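F-actin-capping protein subunit alpha (Dictyostelium discoideum, PDB 4AKR) binds the fast-growing (barbed) ends of actin filaments independently of calcium and blocks subunit exchange there, without severing the filaments. Local coordinates at residues V8-A11 against T12-L16; E50-S54 against Q55-V59; T220-N223 against A224-I228; N241-S244 against T245-D248. All blocks are in the same frame, centred on the assembly; numbering follows the deposited sequence.

How the contacts relate
The four contacts follow one another along the chain, each a local turn of helix or a helix end. Contact 1 lies on helix 4-16, and contact 2 joins the end of helix 44-55 to strand 58-61; their centres are about 17 Å apart, and they touch where Leu-16 packs on Glu-50. Contacts 3 and 4 belong to the long helix 217-248, with centres about 31 Å apart. Contact 3 is about 40 Å from contact 1 between centres, on the opposite side of the chain's centre. The N-terminal helices thus pack together and lead into the strands, while helix 217-248 runs along the other side of the chain; contacts 1 and 4 also meet another protein chain.

Contact 1 of 4, residues V8-A11 against T12-L16; sequences VQIA and TNFLL
Phe-14 swings CG anti to its own carbonyl carbon (chi1 -68°), while Ile-10, with CG1 beside the backbone N (chi1 -66°), has CG2 anti to that N; the side chains then run side by side, and CG2 of Ile-10 meets CZ of Phe-14 at 3.6 Å. Ile-10 O lies over one face of the ring, toward its rim, and also accepts the Phe-14 N-H. With an alanine in place of Phe-14, Ile-10 CG2 would probably lose its aromatic neighbour and a gap would open beside Val-30. On another face, short polar side chains double the backbone bonds. Thr-12 OG1 donates to Val-8 O at 2.9 Å, and Thr-12 N reaches the same oxygen at 3.1 Å from the opposite face of its plane. Asn-13 grips Gln-9 O likewise: ND2 bonds at 3.0 Å, almost straight (178°) and in its own amide plane, and the backbone N at 3.2 Å. Small Ala-11 lets Val-30 and Leu-34 approach closely, and Ile-10 and Phe-14 also pack on another protein chain. Apolar residues against helices 23-31 and 44-55, with Gln-9 on the exposed side, mark an amphipathic helix of a helical bundle, as in the stalk of capping proteins.

Contact 2 of 4, residues E50-S54 against Q55-V59; sequences EYNTS and QMVSV
Gln-55 lays its CG methylene over the centre of the Tyr-51 ring, one helical turn back, in a CH-pi contact 3.6 Å from CG to the ring centroid and 14° off the normal. The chain of Gln-55 bends at chi2 (-74°), which turns its amide nearly parallel to the ring, the planes 11° apart. A long, flexible amide suits this place: its methylene lies on the aromatic face, while OE1 accepts from Arg-166 NE. Tyr-51, whose hydroxyl bonds to Pro-19 O, stacks on Phe-23 as well, so this side is densely filled. The same two residues, Tyr-51 and Gln-55, are joined through the backbone, Gln-55 N donating to Tyr-51 O at 2.9 Å.

The helix ends here in a Schellman motif. Met-56, the C-prime residue, takes a left-handed conformation with positive phi; Val-57 N donates to Asn-52 O at 3.2 Å, while the Met-56 N to Thr-53 O bond, also 3.2 Å, is weak. The reversal sends the chain into strand 58-61 and folds the branched Val-57 back, its CG2 4.1 Å from Asn-52 CB. Asn-52 ND2 bonds to His-92 O, but its OD1 is buried without a partner.

The more open side holds Glu-50 and Ser-54, both partly exposed. Ser-54 OG bends back to Glu-50 O at 2.5 Å, a small hydroxyl sharing an acceptor with its own backbone N.

Contact 3 of 4, residues T220-N223 against A224-I228; sequences TAVN and AFKAI
Phe-225 turns the edge of its ring to Ala-221 O, which lies near the ring plane 3.3 Å from CD2 and accepts the Phe-225 N-H at 3.1 Å. One residue earlier, the methyl group of Ala-224 presses on Thr-220 O, 3.2 Å from CB; the Ala-224 N-H is split weakly between Thr-220 O and Ala-221 O. Lys-226 carries the outer face. Its CG passes 3.5 Å from Val-222 O, and the extended chain runs alongside Asn-223 with CD 4.2 Å from OD1, while CE comes 4.3 Å from Val-222 CG1. A lysine suits such an exposed place, since its methylenes can lie on a valine while its charged end can remain at the exposed surface.

Beyond this shell, helix 112-129 meets the buried side: Phe-118 touches Thr-220 and Ala-221, and Glu-121 and Ala-122 touch the Phe-225 ring. Ala-224 and Ala-227 rest on Ser-212 and Thr-210 of strand 198-213, where a small methyl lets helix and strand come close. Thr-220 OG1 bonds to Ala-215 N, tying in the turn that leads into the helix.

The chemistry is thus mostly backbone bonding and apolar fit, with an aromatic C-H edge probably favoured electrostatically beside a carbonyl oxygen.

Contact 4 of 4, residues N241-S244 against T245-D248; sequences NNYS and TMGD
Regular alpha-helical bonding runs from Thr-245 N to Asn-241 O through to Gly-247 N to Tyr-243 O, and the last bond, Asp-248 N to Ser-244 O at 2.7 Å, is bent to 130° where the helix finishes. Among the side chains, Met-246 runs across Asn-242. With CG of Asn-242 anti to its backbone N (chi1 -173°), the amide is brought to the methionine, placing OD1 4.0 Å from Met-246 CG; the methyl CE is modelled too close to ND2, so the placing of both is doubtful. If Asn-242 gave way to an alanine, the Met-246 CG methylene would probably lose the side chain it crosses, opening a gap beside it. Thr-245 OG1 adds a weak bond to Asn-241 O at 3.4 Å, the kind of local partner a helical threonine commonly finds. Beyond the end, Thr-249 OG1 bonds to Thr-245 O and Lys-252 NZ to Gly-247 O, tying the departing chain to the last turn. Here helix 217-248 meets another protein chain: a flexible, unbranched methionine suits the packing of Met-246 on an aromatic side chain of that chain, while Asn-242 and Tyr-243 pack on polar ones and Thr-245 on an apolar one, so the end of the long helix forms part of the subunit interface.

Contact 1 of 4, residues V8-A11 against T12-L16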
loop_
_atom_site.group_PDB
_atom_site.type_symbol
_atom_site.label_atom_id
_atom_site.label_comp_id
_atom_site.label_asym_id
_atom_site.label_seq_id
_atom_site.Cartn_x
_atom_site.Cartn_y
_atom_site.Cartn_z
ATOM N N VAL A 8 23.000 4.931 -0.947
ATOM C CA VAL A 8 22.395 5.777 -1.977
ATOM C C VAL A 8 21.272 5.029 -2.698
ATOM O O VAL A 8 20.223 5.602 -2.989
ATOM C CB VAL A 8 23.445 6.235 -3.017
ATOM C CG1 VAL A 8 22.755 6.742 -4.275
ATOM C CG2 VAL A 8 24.321 7.329 -2.417
ATOM N N GLN A 9 21.488 3.748 -2.978
ATOM C CA GLN A 9 20.472 2.960 -3.663
ATOM C C GLN A 9 19.262 2.739 -2.764
ATOM O O GLN A 9 18.135 2.650 -3.251
ATOM C CB GLN A 9 21.027 1.604 -4.090
ATOM C CG GLN A 9 20.010 0.740 -4.847
ATOM C CD GLN A 9 19.719 1.252 -6.251
ATOM O OE1 GLN A 9 20.614 1.309 -7.095
ATOM N NE2 GLN A 9 18.466 1.623 -6.508
ATOM N N ILE A 10 19.492 2.642 -1.457
ATOM C CA ILE A 10 18.388 2.426 -0.517
ATOM C C ILE A 10 17.438 3.624 -0.558
ATOM O O ILE A 10 16.226 3.467 -0.741
ATOM C CB ILE A 10 18.902 2.232 0.938
ATOM C CG1 ILE A 10 19.700 0.933 1.036
ATOM C CG2 ILE A 10 17.724 2.192 1.918
ATOM C CD1 ILE A 10 20.267 0.667 2.404
ATOM N N ALA A 11 18.007 4.819 -0.408
ATOM C CA ALA A 11 17.238 6.057 -0.423
ATOM C C ALA A 11 16.556 6.330 -1.759
ATOM O O ALA A 11 15.513 6.970 -1.794
ATOM C CB ALA A 11 18.135 7.230 -0.051
ATOM N N THR A 12 17.145 5.855 -2.854
ATOM C CA THR A 12 16.564 6.057 -4.178
ATOM C C THR A 12 15.269 5.274 -4.249
ATOM O O THR A 12 14.273 5.749 -4.779
ATOM C CB THR A 12 17.510 5.566 -5.313
ATOM O OG1 THR A 12 18.707 6.346 -5.315
ATOM C CG2 THR A 12 16.839 5.704 -6.675
ATOM N N ASN A 13 15.286 4.066 -3.704
ATOM C CA ASN A 13 14.092 3.223 -3.716
ATOM C C ASN A 13 12.954 3.778 -2.869
ATOM O O ASN A 13 11.784 3.572 -3.198
ATOM C CB ASN A 13 14.445 1.808 -3.265
ATOM C CG ASN A 13 14.849 0.930 -4.421
ATOM O OD1 ASN A 13 14.010 0.253 -5.021
ATOM N ND2 ASN A 13 16.131 0.953 -4.761
ATOM N N PHE A 14 13.282 4.462 -1.775
ATOM C CA PHE A 14 12.233 5.053 -0.954
ATOM C C PHE A 14 11.544 6.111 -1.812
ATOM O O PHE A 14 10.334 6.057 -2.053
ATOM C CB PHE A 14 12.812 5.719 0.303
ATOM C CG PHE A 14 13.388 4.750 1.302
ATOM C CD1 PHE A 14 13.046 3.401 1.274
ATOM C CD2 PHE A 14 14.274 5.189 2.277
ATOM C CE1 PHE A 14 13.576 2.510 2.196
ATOM C CE2 PHE A 14 14.808 4.309 3.200
ATOM C CZ PHE A 14 14.459 2.963 3.160
ATOM N N LEU A 15 12.339 7.057 -2.294
ATOM C CA LEU A 15 11.839 8.148 -3.119
ATOM C C LEU A 15 10.964 7.684 -4.278
ATOM O O LEU A 15 9.857 8.193 -4.475
ATOM C CB LEU A 15 13.014 8.989 -3.651
ATOM C CG LEU A 15 13.849 9.733 -2.598
ATOM C CD1 LEU A 15 14.954 10.554 -3.269
ATOM C CD2 LEU A 15 12.932 10.646 -1.785
ATOM N N LEU A 16 11.446 6.710 -5.039
ATOM C CA LEU A 16 10.691 6.212 -6.179
ATOM C C LEU A 16 9.372 5.563 -5.797
ATOM O O LEU A 16 8.468 5.461 -6.620
ATOM C CB LEU A 16 11.530 5.204 -6.975
ATOM C CG LEU A 16 12.661 5.756 -7.849
ATOM C CD1 LEU A 16 13.530 4.611 -8.346
ATOM C CD2 LEU A 16 12.072 6.540 -9.015
#

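Contact 2 of 4, residues E50-S54 against Q55-V59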
loop_
_atom_site.group_PDB
_atom_site.type_symbol
_atom_site.label_atom_id
_atom_site.label_comp_id
_atom_site.label_asym_id
_atom_site.label_seq_id
_atom_site.Cartn_x
_atom_site.Cartn_y
_atom_site.Cartn_z
ATOM N N GLU A 50 11.952 10.743 -12.734
ATOM C CA GLU A 50 11.275 9.458 -12.931
ATOM C C GLU A 50 9.918 9.443 -12.226
ATOM O O GLU A 50 8.925 8.986 -12.785
ATOM C CB GLU A 50 12.165 8.326 -12.412
ATOM C CG GLU A 50 11.514 6.950 -12.345
ATOM C CD GLU A 50 10.923 6.488 -13.671
ATOM O OE1 GLU A 50 11.484 6.840 -14.729
ATOM O OE2 GLU A 50 9.905 5.757 -13.650
ATOM N N TYR A 51 9.887 9.955 -10.999
ATOM C CA TYR A 51 8.656 10.033 -10.222
ATOM C C TYR A 51 7.671 11.012 -10.870
ATOM O O TYR A 51 6.542 10.643 -11.207
ATOM C CB TYR A 51 8.957 10.511 -8.797
ATOM C CG TYR A 51 7.731 10.646 -7.922
ATOM C CD1 TYR A 51 7.201 9.541 -7.250
ATOM C CD2 TYR A 51 7.077 11.871 -7.796
ATOM C CE1 TYR A 51 6.054 9.656 -6.478
ATOM C CE2 TYR A 51 5.930 11.998 -7.028
ATOM C CZ TYR A 51 5.424 10.889 -6.370
ATOM O OH TYR A 51 4.306 11.024 -5.584
ATOM N N ASN A 52 8.107 12.259 -11.043
ATOM C CA ASN A 52 7.253 13.287 -11.625
ATOM C C ASN A 52 6.588 12.846 -12.919
ATOM O O ASN A 52 5.372 12.959 -13.071
ATOM C CB ASN A 52 8.037 14.572 -11.896
ATOM C CG ASN A 52 8.455 15.281 -10.632
ATOM O OD1 ASN A 52 7.742 15.256 -9.627
ATOM N ND2 ASN A 52 9.608 15.939 -10.678
ATOM N N THR A 53 7.389 12.337 -13.848
ATOM C CA THR A 53 6.858 11.916 -15.136
ATOM C C THR A 53 5.999 10.655 -15.098
ATOM O O THR A 53 5.026 10.564 -15.836
ATOM C CB THR A 53 7.992 11.735 -16.170
ATOM O OG1 THR A 53 9.015 10.906 -15.613
ATOM C CG2 THR A 53 8.595 13.081 -16.545
ATOM N N SER A 54 6.336 9.689 -14.251
ATOM C CA SER A 54 5.534 8.470 -14.192
ATOM C C SER A 54 4.222 8.712 -13.459
ATOM O O SER A 54 3.239 8.020 -13.696
ATOM C CB SER A 54 6.325 7.324 -13.544
ATOM O OG SER A 54 6.844 7.691 -12.284
ATOM N N GLN A 55 4.210 9.703 -12.575
ATOM C CA GLN A 55 3.003 10.073 -11.837
ATOM C C GLN A 55 2.178 11.019 -12.705
ATOM O O GLN A 55 0.994 11.253 -12.439
ATOM C CB GLN A 55 3.364 10.807 -10.548
ATOM C CG GLN A 55 3.881 9.921 -9.446
ATOM C CD GLN A 55 2.780 9.098 -8.808
ATOM O OE1 GLN A 55 1.750 9.636 -8.395
ATOM N NE2 GLN A 55 2.996 7.791 -8.714
ATOM N N MET A 56 2.814 11.559 -13.745
ATOM C CA MET A 56 2.156 12.504 -14.632
ATOM C C MET A 56 1.573 13.647 -13.790
ATOM O O MET A 56 0.373 13.923 -13.823
ATOM C CB MET A 56 1.045 11.822 -15.437
ATOM C CG MET A 56 1.496 10.586 -16.223
ATOM S SD MET A 56 0.428 10.194 -17.630
ATOM C CE MET A 56 -1.006 9.549 -16.839
ATOM N N VAL A 57 2.442 14.292 -13.020
ATOM C CA VAL A 57 2.041 15.412 -12.186
ATOM C C VAL A 57 1.526 16.559 -13.074
ATOM O O VAL A 57 1.862 16.649 -14.251
ATOM C CB VAL A 57 3.232 15.917 -11.325
ATOM C CG1 VAL A 57 3.694 14.812 -10.365
ATOM C CG2 VAL A 57 4.390 16.360 -12.236
ATOM N N SER A 58 0.695 17.421 -12.505
ATOM C CA SER A 58 0.138 18.553 -13.238
ATOM C C SER A 58 0.819 19.841 -12.792
ATOM O O SER A 58 1.347 19.930 -11.683
ATOM C CB SER A 58 -1.364 18.659 -12.993
ATOM O OG SER A 58 -1.620 19.008 -11.648
ATOM N N VAL A 59 0.807 20.835 -13.672
ATOM C CA VAL A 59 1.427 22.124 -13.389
ATOM C C VAL A 59 0.498 23.233 -13.850
ATOM O O VAL A 59 -0.424 23.003 -14.633
ATOM C CB VAL A 59 2.774 22.276 -14.139
ATOM C CG1 VAL A 59 3.781 21.263 -13.629
ATOM C CG2 VAL A 59 2.560 22.081 -15.637
#

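Contact 3 of 4, residues T220-N223 against A224-I228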
loop_
_atom_site.group_PDB
_atom_site.type_symbol
_atom_site.label_atom_id
_atom_site.label_comp_id
_atom_site.label_asym_id
_atom_site.label_seq_id
_atom_site.Cartn_x
_atom_site.Cartn_y
_atom_site.Cartn_z
ATOM N N THR A 220 -13.104 9.867 -36.364
ATOM C CA THR A 220 -12.064 9.004 -35.820
ATOM C C THR A 220 -11.881 9.286 -34.335
ATOM O O THR A 220 -11.771 8.365 -33.523
ATOM C CB THR A 220 -10.731 9.248 -36.558
ATOM O OG1 THR A 220 -10.912 8.992 -37.952
ATOM C CG2 THR A 220 -9.647 8.340 -36.038
ATOM N N ALA A 221 -11.864 10.567 -33.985
ATOM C CA ALA A 221 -11.693 10.989 -32.596
ATOM C C ALA A 221 -12.908 10.630 -31.751
ATOM O O ALA A 221 -12.777 10.043 -30.676
ATOM C CB ALA A 221 -11.448 12.494 -32.534
ATOM N N VAL A 222 -14.087 10.985 -32.249
ATOM C CA VAL A 222 -15.333 10.727 -31.545
ATOM C C VAL A 222 -15.548 9.246 -31.282
ATOM O O VAL A 222 -15.915 8.846 -30.174
ATOM C CB VAL A 222 -16.541 11.275 -32.338
ATOM C CG1 VAL A 222 -17.844 10.783 -31.724
ATOM C CG2 VAL A 222 -16.508 12.799 -32.332
ATOM N N ASN A 223 -15.315 8.428 -32.302
ATOM C CA ASN A 223 -15.514 7.001 -32.152
ATOM C C ASN A 223 -14.426 6.334 -31.336
ATOM O O ASN A 223 -14.656 5.284 -30.755
ATOM C CB ASN A 223 -15.658 6.350 -33.527
ATOM C CG ASN A 223 -16.858 6.895 -34.285
ATOM O OD1 ASN A 223 -17.941 7.033 -33.723
ATOM N ND2 ASN A 223 -16.671 7.212 -35.559
ATOM N N ALA A 224 -13.251 6.945 -31.265
ATOM C CA ALA A 224 -12.170 6.360 -30.485
ATOM C C ALA A 224 -12.510 6.545 -29.009
ATOM O O ALA A 224 -12.297 5.649 -28.193
ATOM C CB ALA A 224 -10.849 7.040 -30.808
ATOM N N PHE A 225 -13.051 7.714 -28.679
ATOM C CA PHE A 225 -13.423 8.022 -27.307
ATOM C C PHE A 225 -14.686 7.315 -26.859
ATOM O O PHE A 225 -14.891 7.105 -25.666
ATOM C CB PHE A 225 -13.534 9.535 -27.117
ATOM C CG PHE A 225 -12.228 10.173 -26.745
ATOM C CD1 PHE A 225 -11.833 10.246 -25.414
ATOM C CD2 PHE A 225 -11.343 10.598 -27.732
ATOM C CE1 PHE A 225 -10.576 10.722 -25.069
ATOM C CE2 PHE A 225 -10.083 11.076 -27.401
ATOM C CZ PHE A 225 -9.695 11.136 -26.068
ATOM N N LYS A 226 -15.532 6.933 -27.807
ATOM C CA LYS A 226 -16.731 6.197 -27.446
ATOM C C LYS A 226 -16.232 4.836 -26.953
ATOM O O LYS A 226 -16.694 4.324 -25.933
ATOM C CB LYS A 226 -17.647 6.011 -28.657
ATOM C CG LYS A 226 -18.625 7.149 -28.876
ATOM C CD LYS A 226 -19.657 6.815 -29.938
ATOM C CE LYS A 226 -20.666 7.934 -30.061
ATOM N NZ LYS A 226 -21.598 7.697 -31.196
ATOM N N ALA A 227 -15.270 4.274 -27.679
ATOM C CA ALA A 227 -14.695 2.980 -27.328
ATOM C C ALA A 227 -13.918 3.075 -26.017
ATOM O O ALA A 227 -14.167 2.304 -25.086
ATOM C CB ALA A 227 -13.779 2.500 -28.446
ATOM N N ILE A 228 -12.978 4.021 -25.951
ATOM C CA ILE A 228 -12.171 4.228 -24.748
ATOM C C ILE A 228 -13.040 4.457 -23.504
ATOM O O ILE A 228 -12.765 3.903 -22.445
ATOM C CB ILE A 228 -11.218 5.442 -24.915
ATOM C CG1 ILE A 228 -10.067 5.081 -25.850
ATOM C CG2 ILE A 228 -10.672 5.891 -23.566
ATOM C CD1 ILE A 228 -9.151 6.255 -26.156
#

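Contact 4 of 4, residues N241-S244 against T245-D248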
loop_
_atom_site.group_PDB
_atom_site.type_symbol
_atom_site.label_atom_id
_atom_site.label_comp_id
_atom_site.label_asym_id
_atom_site.label_seq_id
_atom_site.Cartn_x
_atom_site.Cartn_y
_atom_site.Cartn_z
ATOM N N ASN A 241 -17.443 -3.921 -8.262
ATOM C CA ASN A 241 -17.897 -5.277 -7.963
ATOM C C ASN A 241 -16.819 -6.012 -7.161
ATOM O O ASN A 241 -17.111 -6.666 -6.158
ATOM C CB ASN A 241 -18.150 -6.053 -9.259
ATOM C CG ASN A 241 -19.227 -5.427 -10.119
ATOM O OD1 ASN A 241 -19.218 -5.574 -11.349
ATOM N ND2 ASN A 241 -20.171 -4.742 -9.484
ATOM N N ASN A 242 -15.575 -5.892 -7.620
ATOM C CA ASN A 242 -14.439 -6.544 -6.984
ATOM C C ASN A 242 -14.347 -6.279 -5.485
ATOM O O ASN A 242 -13.958 -7.162 -4.720
ATOM C CB ASN A 242 -13.143 -6.104 -7.657
ATOM C CG ASN A 242 -11.941 -6.867 -7.146
ATOM O OD1 ASN A 242 -11.840 -8.079 -7.331
ATOM N ND2 ASN A 242 -11.024 -6.165 -6.495
ATOM N N TYR A 243 -14.682 -5.062 -5.066
ATOM C CA TYR A 243 -14.643 -4.727 -3.647
ATOM C C TYR A 243 -15.525 -5.670 -2.847
ATOM O O TYR A 243 -15.122 -6.181 -1.800
ATOM C CB TYR A 243 -15.113 -3.293 -3.410
ATOM C CG TYR A 243 -14.066 -2.253 -3.727
ATOM C CD1 TYR A 243 -12.933 -2.118 -2.929
ATOM C CD2 TYR A 243 -14.202 -1.409 -4.829
ATOM C CE1 TYR A 243 -11.959 -1.172 -3.217
ATOM C CE2 TYR A 243 -13.236 -0.461 -5.125
ATOM C CZ TYR A 243 -12.119 -0.350 -4.314
ATOM O OH TYR A 243 -11.158 0.590 -4.597
ATOM N N SER A 244 -16.735 -5.890 -3.348
ATOM C CA SER A 244 -17.694 -6.760 -2.688
ATOM C C SER A 244 -17.164 -8.181 -2.657
ATOM O O SER A 244 -17.140 -8.823 -1.610
ATOM C CB SER A 244 -19.032 -6.723 -3.431
ATOM O OG SER A 244 -19.512 -5.397 -3.522
ATOM N N THR A 245 -16.741 -8.663 -3.818
ATOM C CA THR A 245 -16.206 -10.009 -3.941
ATOM C C THR A 245 -15.107 -10.268 -2.924
ATOM O O THR A 245 -15.160 -11.251 -2.192
ATOM C CB THR A 245 -15.644 -10.242 -5.348
ATOM O OG1 THR A 245 -16.684 -10.045 -6.313
ATOM C CG2 THR A 245 -15.104 -11.653 -5.474
ATOM N N MET A 246 -14.115 -9.383 -2.876
ATOM C CA MET A 246 -13.007 -9.534 -1.943
ATOM C C MET A 246 -13.488 -9.565 -0.510
ATOM O O MET A 246 -13.148 -10.472 0.243
ATOM C CB MET A 246 -11.992 -8.398 -2.102
ATOM C CG MET A 246 -11.198 -8.441 -3.399
ATOM S SD MET A 246 -9.822 -7.273 -3.399
ATOM C CE MET A 246 -10.659 -5.748 -3.743
ATOM N N GLY A 247 -14.286 -8.574 -0.138
ATOM C CA GLY A 247 -14.784 -8.502 1.221
ATOM C C GLY A 247 -15.806 -9.564 1.592
ATOM O O GLY A 247 -16.033 -9.813 2.777
ATOM N N ASP A 248 -16.426 -10.186 0.593
ATOM C CA ASP A 248 -17.425 -11.216 0.846
ATOM C C ASP A 248 -16.889 -12.613 0.624
ATOM O O ASP A 248 -17.566 -13.591 0.921
ATOM C CB ASP A 248 -18.663 -11.013 -0.032
ATOM C CG ASP A 248 -19.529 -9.862 0.438
ATOM O OD1 ASP A 248 -19.143 -8.690 0.220
ATOM O OD2 ASP A 248 -20.593 -10.132 1.041
#